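Local coordinates for titin (Homo sapiens, PDB 2A38), which serves as a giant elastic filament protein of striated muscle, its N-terminal pair of immunoglobulin domains, Z1Z2, probably helping to anchor it in the Z-disc, at residues A[8-13]-A[26-31]; A[35-40]-A[78-83]; A[172-177]-A[189-194]; A[148-153]-A[161-166]; A[70-75]-A[97-102]. All coordinates share one frame; numbering follows the deposited sequence.

Contact 1 (A[8-13]-A[26-31]); sequences FTQPLQ and EAHISG. With CD (cadmium ion), chain D.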
# COMPACT_ATOMS: atom_id res chain seq x y z
N PHE A 8 -9.15 -29.58 16.24
CA PHE A 8 -8.24 -28.92 15.32
C PHE A 8 -6.97 -29.74 15.22
O PHE A 8 -6.22 -29.84 16.18
CB PHE A 8 -7.90 -27.51 15.80
CG PHE A 8 -9.00 -26.54 15.58
CD1 PHE A 8 -10.05 -26.44 16.48
CD2 PHE A 8 -9.01 -25.75 14.44
CE1 PHE A 8 -11.11 -25.57 16.25
CE2 PHE A 8 -10.07 -24.88 14.20
CZ PHE A 8 -11.12 -24.80 15.11
N THR A 9 -6.75 -30.35 14.07
CA THR A 9 -5.53 -31.13 13.92
C THR A 9 -4.38 -30.17 13.64
O THR A 9 -3.21 -30.53 13.79
CB THR A 9 -5.69 -32.18 12.81
OG1 THR A 9 -6.02 -31.54 11.58
CG2 THR A 9 -6.78 -33.17 13.18
N GLN A 10 -4.72 -28.95 13.25
CA GLN A 10 -3.76 -27.88 12.99
C GLN A 10 -4.47 -26.60 13.43
O GLN A 10 -5.46 -26.19 12.82
CB GLN A 10 -3.41 -27.77 11.51
CG GLN A 10 -2.38 -28.77 11.02
CD GLN A 10 -1.10 -28.75 11.83
OE1 GLN A 10 -0.55 -27.68 12.16
NE2 GLN A 10 -0.59 -29.94 12.16
N PRO A 11 -3.97 -25.96 14.50
CA PRO A 11 -4.62 -24.73 14.98
C PRO A 11 -4.23 -23.50 14.19
O PRO A 11 -3.33 -23.55 13.34
CB PRO A 11 -4.16 -24.66 16.43
CG PRO A 11 -2.74 -25.17 16.33
CD PRO A 11 -2.87 -26.37 15.39
N LEU A 12 -4.91 -22.40 14.47
CA LEU A 12 -4.62 -21.14 13.81
C LEU A 12 -3.31 -20.64 14.39
O LEU A 12 -3.06 -20.79 15.59
CB LEU A 12 -5.70 -20.10 14.11
CG LEU A 12 -7.09 -20.34 13.56
CD1 LEU A 12 -7.96 -19.15 13.89
CD2 LEU A 12 -7.01 -20.53 12.06
N GLN A 13 -2.46 -20.06 13.54
CA GLN A 13 -1.19 -19.52 13.99
C GLN A 13 -1.23 -18.00 13.88
O GLN A 13 -1.60 -17.45 12.83
CB GLN A 13 -0.03 -20.08 13.16
CG GLN A 13 0.33 -21.55 13.45
CD GLN A 13 0.79 -21.80 14.90
OE1 GLN A 13 1.78 -21.22 15.37
NE2 GLN A 13 0.08 -22.67 15.61
N GLU A 26 -5.15 -20.28 8.44
CA GLU A 26 -5.54 -21.60 7.96
C GLU A 26 -5.57 -22.56 9.14
O GLU A 26 -4.81 -22.42 10.09
CB GLU A 26 -4.54 -22.09 6.91
CG GLU A 26 -4.87 -23.46 6.33
CD GLU A 26 -3.80 -24.51 6.64
OE1 GLU A 26 -3.43 -24.65 7.83
OE2 GLU A 26 -3.34 -25.19 5.70
N ALA A 27 -6.45 -23.55 9.07
CA ALA A 27 -6.57 -24.51 10.14
C ALA A 27 -7.09 -25.81 9.56
O ALA A 27 -7.70 -25.83 8.51
CB ALA A 27 -7.53 -24.00 11.19
N HIS A 28 -6.82 -26.91 10.25
CA HIS A 28 -7.31 -28.20 9.82
C HIS A 28 -8.25 -28.65 10.90
O HIS A 28 -7.90 -28.68 12.08
CB HIS A 28 -6.17 -29.19 9.67
CG HIS A 28 -5.38 -28.99 8.43
ND1 HIS A 28 -5.62 -29.70 7.27
CD2 HIS A 28 -4.39 -28.11 8.13
CE1 HIS A 28 -4.82 -29.26 6.32
NE2 HIS A 28 -4.06 -28.30 6.82
N ILE A 29 -9.46 -28.98 10.49
CA ILE A 29 -10.47 -29.40 11.42
C ILE A 29 -10.92 -30.81 11.12
O ILE A 29 -11.15 -31.17 9.96
CB ILE A 29 -11.68 -28.45 11.35
CG1 ILE A 29 -11.22 -27.03 11.68
CG2 ILE A 29 -12.77 -28.93 12.30
CD1 ILE A 29 -12.27 -25.99 11.48
N SER A 30 -11.05 -31.60 12.17
CA SER A 30 -11.50 -32.97 12.04
C SER A 30 -12.85 -33.07 12.76
O SER A 30 -13.22 -32.17 13.50
CB SER A 30 -10.47 -33.90 12.69
OG SER A 30 -10.70 -35.25 12.32
N GLY A 31 -13.59 -34.14 12.53
CA GLY A 31 -14.88 -34.30 13.17
C GLY A 31 -15.84 -35.11 12.31
O GLY A 31 -15.71 -35.16 11.09
CD CD D . -2.27 -27.07 5.77
O HOH W 1 -3.14 -19.90 10.93
O HOH W 2 -1.56 -26.14 7.75
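Thr-9 and Gln-10 both turn their backbone nitrogens to the carbonyl of His-28, and this shared acceptor identifies a classic beta bulge. Thr-9 N makes the shorter bond, 2.8 Å to His-28 O, but approaches from above the carbonyl plane; the bond from Gln-10 N is weak. In return, His-28 N donates to Gln-10 O at 3.0 Å, meeting a lone pair in the carbonyl plane.

Metal coordination comes next. A cadmium ion is held by Glu-26 OE2, by His-28 NE2 at 2.4 Å and by a water at the imidazole edge; Glu-26 OE2 also bonds Arg-62. Gln-10 runs alongside the imidazole, its CB meeting the ring edge at His-28 CD2 (3.5 Å).

Apolar contacts lie on the other side of the strands. Phe-8 has CG anti to the carbonyl carbon (chi1 -76°), which lays the ring beside Ile-29, with Phe-8 CE2 3.5 Å from Ile-29 CG1. The methyl of Ala-27 sits at the edge of that ring and also meets Leu-12 CD2 at 3.6 Å. An alanine in place of Phe-8 would probably open a gap beside Ile-29 and Ala-27 and take from Leu-80 of the facing sheet one of its packing partners.

The corner at Thr-9, between strand 4-8 and strand 15-18 of the opposite sheet, is the A-to-A' switch of the immunoglobulin I-set fold.

Contact 2 (A[35-40]-A[78-83]); sequences PEVSWF and YSLKAT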
# COMPACT_ATOMS: atom_id res chain seq x y z
N PRO A 35 -18.00 -30.96 10.69
CA PRO A 35 -18.56 -29.79 11.37
C PRO A 35 -18.87 -28.57 10.51
O PRO A 35 -18.34 -28.42 9.42
CB PRO A 35 -17.51 -29.48 12.43
CG PRO A 35 -16.23 -29.87 11.75
CD PRO A 35 -16.60 -31.18 11.09
N GLU A 36 -19.77 -27.73 11.03
CA GLU A 36 -20.12 -26.48 10.37
C GLU A 36 -19.07 -25.51 10.90
O GLU A 36 -18.82 -25.45 12.11
CB GLU A 36 -21.50 -26.00 10.80
CG GLU A 36 -22.64 -26.84 10.30
CD GLU A 36 -23.97 -26.13 10.49
OE1 GLU A 36 -24.20 -25.10 9.80
OE2 GLU A 36 -24.79 -26.59 11.32
N VAL A 37 -18.48 -24.74 9.99
CA VAL A 37 -17.43 -23.80 10.35
C VAL A 37 -17.83 -22.33 10.21
O VAL A 37 -18.56 -21.95 9.29
CB VAL A 37 -16.16 -24.09 9.51
CG1 VAL A 37 -15.18 -22.96 9.64
CG2 VAL A 37 -15.54 -25.38 9.98
N SER A 38 -17.33 -21.51 11.11
CA SER A 38 -17.65 -20.09 11.11
C SER A 38 -16.50 -19.27 11.67
O SER A 38 -15.89 -19.65 12.66
CB SER A 38 -18.92 -19.89 11.94
OG SER A 38 -19.08 -18.54 12.31
N TRP A 39 -16.21 -18.13 11.04
CA TRP A 39 -15.12 -17.26 11.50
C TRP A 39 -15.66 -16.06 12.27
O TRP A 39 -16.79 -15.63 12.04
CB TRP A 39 -14.32 -16.76 10.31
CG TRP A 39 -13.55 -17.82 9.58
CD1 TRP A 39 -14.01 -18.67 8.61
CD2 TRP A 39 -12.16 -18.15 9.76
NE1 TRP A 39 -13.00 -19.49 8.17
CE2 TRP A 39 -11.85 -19.19 8.86
CE3 TRP A 39 -11.15 -17.65 10.60
CZ2 TRP A 39 -10.57 -19.75 8.77
CZ3 TRP A 39 -9.88 -18.21 10.51
CH2 TRP A 39 -9.60 -19.25 9.60
N PHE A 40 -14.87 -15.52 13.18
CA PHE A 40 -15.29 -14.35 13.97
C PHE A 40 -14.13 -13.40 14.19
O PHE A 40 -12.96 -13.78 14.09
CB PHE A 40 -15.80 -14.75 15.36
CG PHE A 40 -17.01 -15.62 15.35
CD1 PHE A 40 -16.94 -16.93 14.89
CD2 PHE A 40 -18.23 -15.14 15.81
CE1 PHE A 40 -18.06 -17.75 14.89
CE2 PHE A 40 -19.36 -15.94 15.81
CZ PHE A 40 -19.28 -17.26 15.35
N TYR A 78 -8.77 -13.13 15.65
CA TYR A 78 -9.61 -13.86 14.72
C TYR A 78 -9.76 -15.26 15.29
O TYR A 78 -8.79 -15.85 15.75
CB TYR A 78 -8.95 -13.95 13.35
CG TYR A 78 -8.98 -12.66 12.57
CD1 TYR A 78 -8.20 -11.56 12.97
CD2 TYR A 78 -9.78 -12.53 11.44
CE1 TYR A 78 -8.25 -10.36 12.26
CE2 TYR A 78 -9.83 -11.35 10.73
CZ TYR A 78 -9.07 -10.27 11.14
OH TYR A 78 -9.14 -9.11 10.42
N SER A 79 -10.98 -15.78 15.26
CA SER A 79 -11.21 -17.11 15.77
C SER A 79 -12.06 -17.92 14.82
O SER A 79 -12.82 -17.38 14.03
CB SER A 79 -11.86 -17.06 17.15
OG SER A 79 -13.13 -16.45 17.07
N LEU A 80 -11.92 -19.22 14.91
CA LEU A 80 -12.64 -20.16 14.08
C LEU A 80 -13.42 -21.12 14.97
O LEU A 80 -12.84 -21.74 15.86
CB LEU A 80 -11.62 -20.93 13.24
CG LEU A 80 -12.07 -22.04 12.29
CD1 LEU A 80 -13.00 -21.48 11.25
CD2 LEU A 80 -10.83 -22.64 11.62
N LYS A 81 -14.74 -21.21 14.78
CA LYS A 81 -15.58 -22.13 15.55
C LYS A 81 -16.02 -23.28 14.66
O LYS A 81 -16.44 -23.07 13.53
CB LYS A 81 -16.86 -21.45 16.06
CG LYS A 81 -16.67 -20.52 17.23
CD LYS A 81 -18.04 -20.14 17.82
CE LYS A 81 -17.90 -19.05 18.89
NZ LYS A 81 -19.20 -18.71 19.55
N ALA A 82 -15.95 -24.50 15.19
CA ALA A 82 -16.36 -25.70 14.47
C ALA A 82 -17.44 -26.40 15.30
O ALA A 82 -17.28 -26.57 16.51
CB ALA A 82 -15.16 -26.63 14.27
N THR A 83 -18.53 -26.82 14.66
CA THR A 83 -19.61 -27.45 15.40
C THR A 83 -20.31 -28.62 14.72
O THR A 83 -20.53 -28.61 13.52
CB THR A 83 -20.71 -26.43 15.73
OG1 THR A 83 -20.12 -25.27 16.32
CG2 THR A 83 -21.72 -27.02 16.69
O HOH W 3 -19.58 -23.23 13.69
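The C and F strands of the first immunoglobulin sandwich pair here, residues 36-40 against 78-83, with their directions 161° apart and thus antiparallel. Three hydrogen-bonded pairs, Glu-36 with Thr-83, Ser-38 with Lys-81 and Phe-40 with Ser-79, give six backbone bonds. The shortest runs from Glu-36 N to Thr-83 O at 2.7 Å, while Lys-81 N to Ser-38 O is nearly straight, at 174° about the hydrogen.

On the core side, Leu-80 has CG anti to its backbone N, and its CD1 methyl lies over the indole of Trp-39. The CH-pi contact is well centred, with Leu-80 CD1 3.6 Å from the centroid of the five-membered ring of Trp-39. Ala-82 CB meets Pro-35 CB further along this face, at 4.1 Å.

This is the immunoglobulin core pattern: a C-strand tryptophan packed on the F strand, where Leu-80 occupies the position that carries the disulfide cysteine in many relatives. Tyr-78 forms the tyrosine corner of the F strand, its OH bonded to the backbone oxygen of Asn-74. An alanine at Trp-39 would probably leave the Leu-80 methyl without the surface it rests on and open a gap toward Ala-63 and Leu-65 of the other sheet.

On the outer face, the extended Lys-81 chain crosses the Phe-40 ring at about a right angle. Lys-81 CD lies 3.8 Å from Phe-40 CE1, and CE stands over the ring toward its rim. The ammonium makes an off-centre cation-pi contact, Lys-81 NZ being 4.9 Å from the centroid of the Phe-40 ring. Water 3 donates to Glu-36 O at 2.8 Å.

Contact 3 (A[172-177]-A[189-194]); sequences GTYSVN and AELLVQ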
# COMPACT_ATOMS: atom_id res chain seq x y z
N GLY A 172 19.60 27.06 -16.62
CA GLY A 172 20.18 26.70 -15.34
C GLY A 172 19.95 25.26 -14.97
O GLY A 172 19.42 24.48 -15.76
N THR A 173 20.35 24.92 -13.75
CA THR A 173 20.18 23.57 -13.24
C THR A 173 18.88 23.47 -12.47
O THR A 173 18.69 24.16 -11.48
CB THR A 173 21.34 23.19 -12.32
OG1 THR A 173 22.55 23.13 -13.08
CG2 THR A 173 21.09 21.83 -11.70
N TYR A 174 17.98 22.61 -12.95
CA TYR A 174 16.71 22.42 -12.29
C TYR A 174 16.71 21.10 -11.57
O TYR A 174 17.17 20.10 -12.10
CB TYR A 174 15.56 22.47 -13.30
CG TYR A 174 15.27 23.87 -13.78
CD1 TYR A 174 16.10 24.51 -14.69
CD2 TYR A 174 14.19 24.58 -13.27
CE1 TYR A 174 15.87 25.82 -15.09
CE2 TYR A 174 13.95 25.89 -13.65
CZ TYR A 174 14.80 26.51 -14.56
OH TYR A 174 14.57 27.81 -14.93
N SER A 175 16.20 21.10 -10.34
CA SER A 175 16.15 19.88 -9.56
C SER A 175 14.88 19.78 -8.73
O SER A 175 14.18 20.76 -8.47
CB SER A 175 17.35 19.82 -8.63
OG SER A 175 17.40 20.98 -7.83
N VAL A 176 14.57 18.56 -8.32
CA VAL A 176 13.41 18.33 -7.48
C VAL A 176 13.89 17.44 -6.36
O VAL A 176 14.65 16.49 -6.58
CB VAL A 176 12.26 17.65 -8.25
CG1 VAL A 176 12.79 16.49 -9.04
CG2 VAL A 176 11.20 17.18 -7.27
N ASN A 177 13.48 17.79 -5.16
CA ASN A 177 13.84 17.06 -3.96
C ASN A 177 12.58 16.45 -3.36
O ASN A 177 11.59 17.16 -3.15
CB ASN A 177 14.47 18.02 -2.97
CG ASN A 177 15.58 17.40 -2.23
OD1 ASN A 177 15.37 16.69 -1.25
ND2 ASN A 177 16.80 17.65 -2.69
N ALA A 189 18.27 18.16 -13.68
CA ALA A 189 18.29 18.29 -15.14
C ALA A 189 18.80 19.68 -15.50
O ALA A 189 18.71 20.63 -14.72
CB ALA A 189 16.91 18.08 -15.71
N GLU A 190 19.31 19.79 -16.72
CA GLU A 190 19.85 21.04 -17.22
C GLU A 190 18.92 21.65 -18.26
O GLU A 190 18.55 20.99 -19.24
CB GLU A 190 21.20 20.78 -17.87
CG GLU A 190 22.11 21.98 -17.92
CD GLU A 190 22.45 22.49 -16.53
OE1 GLU A 190 22.71 21.64 -15.64
OE2 GLU A 190 22.46 23.73 -16.34
N LEU A 191 18.52 22.89 -18.05
CA LEU A 191 17.67 23.57 -19.01
C LEU A 191 18.47 24.66 -19.71
O LEU A 191 19.00 25.54 -19.05
CB LEU A 191 16.48 24.21 -18.32
CG LEU A 191 15.68 25.11 -19.25
CD1 LEU A 191 15.07 24.29 -20.41
CD2 LEU A 191 14.60 25.81 -18.45
N LEU A 192 18.57 24.58 -21.03
CA LEU A 192 19.30 25.59 -21.81
C LEU A 192 18.39 26.30 -22.79
O LEU A 192 17.73 25.66 -23.60
CB LEU A 192 20.45 24.94 -22.58
CG LEU A 192 21.76 24.61 -21.87
CD1 LEU A 192 21.50 23.93 -20.54
CD2 LEU A 192 22.59 23.71 -22.77
N VAL A 193 18.36 27.62 -22.72
CA VAL A 193 17.54 28.42 -23.63
C VAL A 193 18.45 29.31 -24.47
O VAL A 193 19.24 30.09 -23.93
CB VAL A 193 16.55 29.31 -22.86
CG1 VAL A 193 15.62 30.02 -23.83
CG2 VAL A 193 15.75 28.48 -21.89
N GLN A 194 18.35 29.19 -25.79
CA GLN A 194 19.17 29.99 -26.71
C GLN A 194 18.55 31.37 -26.99
O GLN A 194 17.33 31.41 -27.25
CB GLN A 194 19.36 29.26 -28.03
CG GLN A 194 20.11 27.96 -27.92
CD GLN A 194 20.49 27.39 -29.27
OE1 GLN A 194 21.13 26.34 -29.36
NE2 GLN A 194 20.09 28.08 -30.34
OXT GLN A 194 19.30 32.38 -26.99
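Ala-189 and Tyr-174 exchange two backbone hydrogen bonds, the shorter of them 2.7 Å from Ala-189 N to Tyr-174 O. Two residues along, Gly-172 and Leu-191 form the second hydrogen-bonded pair of this antiparallel ladder. There Leu-191 N gives to Gly-172 O at 2.9 Å, with an angle of 174° at the hydrogen.

Between these rungs Thr-173 faces Glu-190 as a non-hydrogen-bonded pair, and their side chains supply the missing link. Thr-173 OG1 donates to Glu-190 OE1 at 3.0 Å, and OE1 receives it on its syn lone pair, the side of the other carboxylate oxygen. Glu-190 reaches back to it because the chain, with CG anti to the backbone N, bends at chi2 (62°). The same bend lays Glu-190 OE2 beside the Gly-172 carbonyl, 3.2 Å from both Gly-172 C and Gly-172 O, with no bond between them.

Gly-172 itself has backbone angles at which a CB would be jammed against the preceding carbonyl oxygen, so the glycine is required by the chain path.

Packing lies on the opposite face from Thr-173. The Tyr-174 ring passes Leu-191 at an oblique angle, with Tyr-174 CE1 3.6 Å from Leu-191 CD2 and 3.7 Å from Leu-191 CB. Its hydroxyl bonds to the backbone oxygen of Asp-170, a tyrosine corner at the start of the F strand.

The F-G hairpin is thus joined by backbone bonds in its plane and by unlike chemistry on its two faces. On the polar face, the Thr-173 hydroxyl would probably help keep the Glu-190 carboxylate charged and fix its rotation.

Contact 4 (A[148-153]-A[161-166]); sequences LDFQIS and LLIAEA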
# COMPACT_ATOMS: atom_id res chain seq x y z
N LEU A 148 3.35 33.66 -13.17
CA LEU A 148 2.81 33.36 -14.48
C LEU A 148 3.91 32.71 -15.32
O LEU A 148 3.63 31.91 -16.21
CB LEU A 148 2.31 34.63 -15.16
CG LEU A 148 1.11 35.33 -14.53
CD1 LEU A 148 0.78 36.57 -15.34
CD2 LEU A 148 -0.07 34.37 -14.50
N ASP A 149 5.16 33.04 -15.02
CA ASP A 149 6.31 32.51 -15.75
C ASP A 149 6.70 31.09 -15.35
O ASP A 149 7.02 30.28 -16.21
CB ASP A 149 7.51 33.43 -15.58
CG ASP A 149 7.28 34.80 -16.18
OD1 ASP A 149 6.97 34.87 -17.40
OD2 ASP A 149 7.41 35.81 -15.45
N PHE A 150 6.68 30.81 -14.05
CA PHE A 150 7.01 29.48 -13.54
C PHE A 150 5.81 28.93 -12.79
O PHE A 150 5.34 29.54 -11.83
CB PHE A 150 8.21 29.54 -12.60
CG PHE A 150 9.50 29.80 -13.31
CD1 PHE A 150 9.74 31.03 -13.93
CD2 PHE A 150 10.46 28.81 -13.40
CE1 PHE A 150 10.91 31.26 -14.64
CE2 PHE A 150 11.64 29.02 -14.11
CZ PHE A 150 11.87 30.25 -14.73
N GLN A 151 5.31 27.78 -13.22
CA GLN A 151 4.14 27.22 -12.59
C GLN A 151 4.27 25.78 -12.11
O GLN A 151 4.45 24.86 -12.90
CB GLN A 151 2.97 27.32 -13.55
CG GLN A 151 1.73 26.62 -13.07
CD GLN A 151 0.64 26.70 -14.09
OE1 GLN A 151 0.31 27.78 -14.58
NE2 GLN A 151 0.07 25.55 -14.44
N ILE A 152 4.17 25.59 -10.80
CA ILE A 152 4.24 24.27 -10.19
C ILE A 152 2.81 23.74 -10.09
O ILE A 152 1.91 24.45 -9.64
CB ILE A 152 4.81 24.32 -8.74
CG1 ILE A 152 6.16 25.03 -8.72
CG2 ILE A 152 4.91 22.92 -8.18
CD1 ILE A 152 7.24 24.31 -9.46
N SER A 153 2.57 22.51 -10.52
CA SER A 153 1.23 21.95 -10.43
C SER A 153 1.36 20.50 -10.04
O SER A 153 2.36 19.85 -10.34
CB SER A 153 0.50 22.07 -11.76
OG SER A 153 1.18 21.34 -12.77
N LEU A 161 6.51 21.50 -13.70
CA LEU A 161 6.99 22.86 -13.64
C LEU A 161 6.83 23.34 -15.08
O LEU A 161 7.51 22.86 -15.98
CB LEU A 161 8.46 22.94 -13.24
CG LEU A 161 9.03 24.35 -13.46
CD1 LEU A 161 8.20 25.37 -12.71
CD2 LEU A 161 10.48 24.41 -13.01
N LEU A 162 5.90 24.26 -15.28
CA LEU A 162 5.65 24.79 -16.60
C LEU A 162 6.23 26.19 -16.73
O LEU A 162 5.97 27.06 -15.90
CB LEU A 162 4.15 24.84 -16.88
CG LEU A 162 3.75 25.60 -18.15
CD1 LEU A 162 4.22 24.82 -19.38
CD2 LEU A 162 2.26 25.80 -18.18
N ILE A 163 7.04 26.38 -17.76
CA ILE A 163 7.63 27.69 -18.06
C ILE A 163 6.92 28.03 -19.36
O ILE A 163 7.21 27.46 -20.41
CB ILE A 163 9.15 27.58 -18.25
CG1 ILE A 163 9.77 26.92 -17.01
CG2 ILE A 163 9.76 28.96 -18.42
CD1 ILE A 163 11.26 26.69 -17.13
N ALA A 164 5.95 28.93 -19.27
CA ALA A 164 5.14 29.34 -20.40
C ALA A 164 5.92 29.95 -21.56
O ALA A 164 5.63 29.68 -22.73
CB ALA A 164 4.06 30.31 -19.93
N GLU A 165 6.90 30.79 -21.23
CA GLU A 165 7.75 31.44 -22.22
C GLU A 165 9.16 31.42 -21.67
O GLU A 165 9.50 32.22 -20.80
CB GLU A 165 7.33 32.89 -22.41
CG GLU A 165 6.14 33.10 -23.29
CD GLU A 165 5.79 34.57 -23.40
OE1 GLU A 165 6.62 35.35 -23.94
OE2 GLU A 165 4.69 34.94 -22.95
N ALA A 166 9.98 30.51 -22.18
CA ALA A 166 11.34 30.38 -21.72
C ALA A 166 12.29 31.36 -22.41
O ALA A 166 12.32 31.43 -23.64
CB ALA A 166 11.81 28.97 -21.95
O HOH W 4 7.52 32.12 -19.08
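Phe-150 faces Leu-161 and Ile-163 across the strand pair, and its side chain can be followed outward against both. CB lies at the limit of contact with Leu-161, 4.2 Å from its CD1. CG stands anti to the carbonyl carbon (chi1 -72°), which sends the ring alongside Ile-163, the two side chains pointing the same way. At Phe-150 CD2 the ring meets Leu-161 CD1 and Ile-163 CG1 about equally. Further out on the same side of the ring, Phe-150 CE2 is 3.8 Å from Ile-163 CD1, and Ile-163 CG1 lies over one ring face. Leu-161 CD1 also receives the tip of Ile-152, with CD1 to CD1 at 3.6 Å.

The backbones are tied at Gln-151 and Leu-162, a hydrogen-bonded antiparallel pair. Gln-151 N to Leu-162 O and Leu-162 N to Gln-151 O are both 2.9 Å, the second straighter at 168°. Asp-149 O receives a CA-H...O contact from Ile-163 CA at 3.2 Å. A water near Asp-149 accepts from Glu-165 N where segment 161-166 turns its corner.

These are the D and E strands of the second immunoglobulin domain, joined as a hairpin. Strand 150-155 is outermost in its sheet; strand 158-166 has strand 119-130 on its other side, where Leu-161 touches Leu-123. Facing them across the sandwich, Tyr-174 of strand 172-180 packs on Phe-150, Leu-161 and Ile-163.

Contact 5 (A[70-75]-A[97-102]); sequences VTKANS and VKAETA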
# COMPACT_ATOMS: atom_id res chain seq x y z
N VAL A 70 -4.21 -6.43 3.11
CA VAL A 70 -4.42 -6.20 4.53
C VAL A 70 -4.24 -4.75 4.94
O VAL A 70 -3.32 -4.07 4.49
CB VAL A 70 -3.46 -7.05 5.38
CG1 VAL A 70 -3.74 -6.84 6.86
CG2 VAL A 70 -3.64 -8.50 5.02
N THR A 71 -5.13 -4.27 5.80
CA THR A 71 -5.07 -2.90 6.29
C THR A 71 -4.84 -2.94 7.80
O THR A 71 -5.10 -3.96 8.44
CB THR A 71 -6.37 -2.15 5.98
OG1 THR A 71 -7.46 -2.76 6.68
CG2 THR A 71 -6.66 -2.19 4.48
N LYS A 72 -4.36 -1.84 8.36
CA LYS A 72 -4.10 -1.78 9.80
C LYS A 72 -5.39 -1.95 10.60
O LYS A 72 -5.36 -2.32 11.77
CB LYS A 72 -3.47 -0.44 10.17
CG LYS A 72 -1.98 -0.35 9.88
CD LYS A 72 -1.45 1.03 10.21
CE LYS A 72 0.06 1.09 10.04
NZ LYS A 72 0.59 2.47 10.24
N ALA A 73 -6.52 -1.70 9.95
CA ALA A 73 -7.82 -1.82 10.59
C ALA A 73 -8.29 -3.27 10.69
O ALA A 73 -9.36 -3.55 11.23
CB ALA A 73 -8.84 -0.98 9.83
N ASN A 74 -7.49 -4.20 10.17
CA ASN A 74 -7.83 -5.62 10.18
C ASN A 74 -7.16 -6.43 11.30
O ASN A 74 -7.59 -7.53 11.61
CB ASN A 74 -7.48 -6.26 8.84
CG ASN A 74 -8.40 -5.81 7.73
OD1 ASN A 74 -8.08 -5.94 6.55
ND2 ASN A 74 -9.56 -5.27 8.09
N SER A 75 -6.11 -5.89 11.90
CA SER A 75 -5.44 -6.62 12.96
C SER A 75 -6.43 -6.91 14.10
O SER A 75 -7.55 -6.40 14.11
CB SER A 75 -4.23 -5.83 13.47
OG SER A 75 -4.62 -4.56 13.96
N VAL A 97 -0.63 -6.25 12.15
CA VAL A 97 -0.27 -5.61 10.89
C VAL A 97 0.88 -4.61 11.06
O VAL A 97 0.78 -3.66 11.84
CB VAL A 97 -1.48 -4.89 10.28
CG1 VAL A 97 -1.11 -4.28 8.93
CG2 VAL A 97 -2.63 -5.87 10.12
N LYS A 98 1.95 -4.84 10.31
CA LYS A 98 3.13 -3.97 10.36
C LYS A 98 3.03 -2.85 9.33
O LYS A 98 2.79 -3.09 8.15
CB LYS A 98 4.40 -4.80 10.10
CG LYS A 98 5.69 -3.99 10.01
CD LYS A 98 5.89 -3.13 11.25
CE LYS A 98 6.96 -2.07 11.04
NZ LYS A 98 7.01 -1.08 12.15
N ALA A 99 3.22 -1.61 9.79
CA ALA A 99 3.15 -0.44 8.93
C ALA A 99 4.14 -0.54 7.77
O ALA A 99 5.30 -0.92 7.96
CB ALA A 99 3.43 0.82 9.73
N GLU A 100 3.68 -0.21 6.58
CA GLU A 100 4.50 -0.27 5.38
C GLU A 100 5.13 1.08 5.07
O GLU A 100 4.51 2.13 5.26
CB GLU A 100 3.64 -0.72 4.20
CG GLU A 100 4.31 -0.63 2.84
CD GLU A 100 3.33 -0.86 1.69
OE1 GLU A 100 2.23 -0.26 1.72
OE2 GLU A 100 3.67 -1.62 0.76
N THR A 101 6.37 1.05 4.59
CA THR A 101 7.07 2.27 4.22
C THR A 101 7.94 2.04 2.99
O THR A 101 8.35 0.91 2.70
CB THR A 101 7.97 2.79 5.36
OG1 THR A 101 8.86 1.75 5.80
CG2 THR A 101 7.13 3.28 6.53
N ALA A 102 8.21 3.12 2.27
CA ALA A 102 9.02 3.07 1.06
C ALA A 102 9.63 4.45 0.88
O ALA A 102 8.94 5.45 1.01
CB ALA A 102 8.15 2.73 -0.14
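Val-97 has CG1 anti to its backbone N (chi1 -177°), which spreads its two methyls over the loop 70-75. CG2 takes the inner place: it lies 3.6 Å from CG1 of Val-70, the two valines sliding past each other in opposite directions. The same methyl, Val-97 CG2, rests 3.7 Å from Ser-75 CB and 3.5 Å from the backbone oxygen of Thr-71. CG1 faces the backbone of Lys-72, with Val-97 CG1 4.0 Å from Lys-72 CA.

Lys-72 sets off with CG anti to the carbonyl carbon (chi1 -79°) and then runs fully extended, passing Val-97 and reaching Ala-99. The end is tight, for Lys-72 CE stands 3.4 Å from Ala-99 CB. Its ammonium has a weak, long ion pair with Glu-19. Beyond Ala-99, at Glu-100 to Ala-102, the chain leads into the second immunoglobulin domain without further hold on this loop.

The loop holds its own shape. Asn-74 N bonds to Thr-71 O at 3.0 Å, closing a type I turn through Lys-72 and Ala-73. Ser-75 OG, placed between the backbone N and the carbonyl carbon, donates to Lys-72 O at 3.2 Å.

No hydrogen bond crosses between the two segments, and Val-97 N is buried here without a partner. Attachment of the E-F loop to the last residues of the G strand therefore rests, between these segments, on van der Waals contact, mostly around Val-97, with the Lys-72 chain on Ala-99 as a second point.

Overall arrangement
Contacts 1 and 2 lie in the first immunoglobulin domain and contacts 3 and 4 in the second, 61 to 63 Å away between centres. Within each domain the paired contacts occupy facing sheets and touch through the core: contacts 1 and 2 are 10 Å apart and meet largely through Leu-80, while contacts 3 and 4 are 13 Å apart and meet through Tyr-174, Leu-191 and Val-193. Along the chain, contact 1 closes before contact 2 opens, contact 5 interleaves with contact 2, and contact 4 precedes contact 3. Contact 5, nearest the chain's centre, shares the sheet of strands 76-84 and 87-98 with contact 2 and adjoins the link between domains. The result is two self-contained sandwiches in an elongated tandem.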